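Local coordinates for synaptotagmin-1 (Arabidopsis thaliana, PDB 7AS6), which helps maintain plasma membrane integrity during freezing and osmotic stress and, through C2 domains such as this one, probably binds phospholipids with calcium, at residues L74-Y79 against F108-R113. Numbering follows the deposited sequence.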
# COMPACT_ATOMS: atom_id res chain seq x y z
N LEU A 74 0.65 -8.18 2.79
CA LEU A 74 -0.08 -7.00 2.35
C LEU A 74 0.08 -6.86 0.84
O LEU A 74 1.14 -7.16 0.29
CB LEU A 74 0.43 -5.75 3.04
CG LEU A 74 0.10 -5.66 4.53
CD1 LEU A 74 1.05 -4.70 5.20
CD2 LEU A 74 -1.34 -5.20 4.72
N GLU A 75 -0.97 -6.40 0.18
CA GLU A 75 -0.89 -6.06 -1.23
C GLU A 75 -1.21 -4.58 -1.38
O GLU A 75 -2.27 -4.13 -0.93
CB GLU A 75 -1.86 -6.90 -2.04
CG GLU A 75 -1.60 -6.87 -3.52
CD GLU A 75 -2.79 -7.40 -4.30
OE1 GLU A 75 -3.85 -6.75 -4.27
OE2 GLU A 75 -2.65 -8.48 -4.94
N PHE A 76 -0.28 -3.83 -1.96
CA PHE A 76 -0.49 -2.42 -2.27
C PHE A 76 -0.72 -2.27 -3.77
O PHE A 76 0.02 -2.84 -4.58
CB PHE A 76 0.70 -1.58 -1.86
CG PHE A 76 1.06 -1.72 -0.40
CD1 PHE A 76 0.59 -0.80 0.53
CD2 PHE A 76 1.85 -2.77 0.03
CE1 PHE A 76 0.92 -0.92 1.89
CE2 PHE A 76 2.18 -2.91 1.39
CZ PHE A 76 1.71 -1.97 2.31
N SER A 77 -1.72 -1.49 -4.14
CA SER A 77 -2.01 -1.27 -5.55
C SER A 77 -2.21 0.22 -5.77
O SER A 77 -3.04 0.84 -5.10
CB SER A 77 -3.24 -2.05 -5.98
OG SER A 77 -2.99 -3.43 -5.79
N VAL A 78 -1.44 0.78 -6.67
CA VAL A 78 -1.57 2.19 -7.00
C VAL A 78 -2.49 2.31 -8.21
O VAL A 78 -2.28 1.66 -9.24
CB VAL A 78 -0.20 2.82 -7.27
CG1 VAL A 78 -0.36 4.30 -7.53
CG2 VAL A 78 0.74 2.57 -6.07
N TYR A 79 -3.56 3.10 -8.05
CA TYR A 79 -4.55 3.35 -9.09
C TYR A 79 -4.51 4.82 -9.46
O TYR A 79 -4.12 5.67 -8.67
CB TYR A 79 -5.97 3.02 -8.63
CG TYR A 79 -6.28 1.57 -8.50
CD1 TYR A 79 -6.97 0.91 -9.49
CD2 TYR A 79 -5.89 0.85 -7.38
CE1 TYR A 79 -7.27 -0.43 -9.39
CE2 TYR A 79 -6.19 -0.50 -7.27
CZ TYR A 79 -6.88 -1.13 -8.28
OH TYR A 79 -7.19 -2.47 -8.20
N PHE A 108 9.98 0.32 4.09
CA PHE A 108 10.23 -0.51 2.92
C PHE A 108 10.01 0.31 1.67
O PHE A 108 9.16 1.21 1.64
CB PHE A 108 9.29 -1.74 2.87
CG PHE A 108 9.31 -2.58 4.12
CD1 PHE A 108 10.18 -3.65 4.23
CD2 PHE A 108 8.47 -2.29 5.18
CE1 PHE A 108 10.21 -4.43 5.38
CE2 PHE A 108 8.49 -3.07 6.34
CZ PHE A 108 9.36 -4.14 6.44
N THR A 109 10.78 0.00 0.63
CA THR A 109 10.56 0.57 -0.70
C THR A 109 10.18 -0.56 -1.64
O THR A 109 11.00 -1.45 -1.91
CB THR A 109 11.81 1.29 -1.20
OG1 THR A 109 12.14 2.35 -0.29
CG2 THR A 109 11.54 1.86 -2.59
N LEU A 110 8.95 -0.53 -2.15
CA LEU A 110 8.45 -1.55 -3.06
C LEU A 110 8.44 -0.98 -4.47
O LEU A 110 7.87 0.08 -4.71
CB LEU A 110 7.03 -1.99 -2.66
CG LEU A 110 6.88 -2.29 -1.18
CD1 LEU A 110 5.43 -2.59 -0.80
CD2 LEU A 110 7.78 -3.45 -0.81
N GLU A 111 9.09 -1.68 -5.38
CA GLU A 111 9.00 -1.28 -6.78
C GLU A 111 7.65 -1.73 -7.32
O GLU A 111 7.21 -2.85 -7.06
CB GLU A 111 10.16 -1.88 -7.59
CG GLU A 111 11.51 -1.28 -7.18
CD GLU A 111 12.62 -1.50 -8.20
OE1 GLU A 111 12.35 -2.11 -9.27
OE2 GLU A 111 13.77 -1.07 -7.94
N LEU A 112 6.97 -0.83 -8.02
CA LEU A 112 5.66 -1.16 -8.57
C LEU A 112 5.82 -2.00 -9.82
O LEU A 112 6.64 -1.69 -10.70
CB LEU A 112 4.89 0.12 -8.88
CG LEU A 112 4.71 0.90 -7.59
CD1 LEU A 112 4.21 2.28 -7.90
CD2 LEU A 112 3.76 0.16 -6.67
N ARG A 113 5.05 -3.08 -9.91
CA ARG A 113 5.07 -3.96 -11.07
C ARG A 113 3.65 -4.16 -11.59
O ARG A 113 2.66 -3.81 -10.93
CB ARG A 113 5.71 -5.31 -10.74
CG ARG A 113 5.13 -6.01 -9.53
CD ARG A 113 5.84 -7.33 -9.31
NE ARG A 113 7.28 -7.14 -9.13
CZ ARG A 113 8.18 -8.12 -9.13
NH1 ARG A 113 7.79 -9.38 -9.30
NH2 ARG A 113 9.46 -7.85 -8.96
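F76 and L110 meet in the interior of a beta sandwich, where one methyl of the leucine does the touching: L110 CD1 comes to 3.7 Å from F76 CD2 and 3.9 Å from F76 CE2. The methyl approaches this side of the ring obliquely, and the two side chains cross at about a right angle. In F76 the ring carbon CG lies anti to the carbonyl carbon and beside the backbone N (chi1 -56°), a setting that carries the ring out from its strand to the leucine. A second apolar pair forms two residues further along each segment. V78 CG2 faces the open end of the L112 fork, 3.9 Å from L112 CD1 and 3.9 Å from L112 CD2, so that one valine methyl touches both leucine methyls from in front. The alpha carbons of V78 and L112 remain 8.1 Å apart, and side chains alone bridge the two backbones. F76 and V78 point toward 108-113, while E75 and S77 beside them point away; this alternation is the general rule of a strand that faces a core.

The packed side is closed further by I35 and L132 against F76 and by L20 against L112. By contrast, the outer side of 108-113 is loose: T109, E111 and R113 are exposed, and E111 OE2 lies in a long, weak ion pair with K131. V78 lies about 7 Å, side chain to side chain, from D80, one of the residues that bind cadmium here and probably calcium. Edge strand 106-111 of one four-stranded antiparallel sheet, with the loop residue L112 just past its end, thus packs against strand 73-80 of the other through two apolar pairs, the arrangement of the C2-domain beta sandwich.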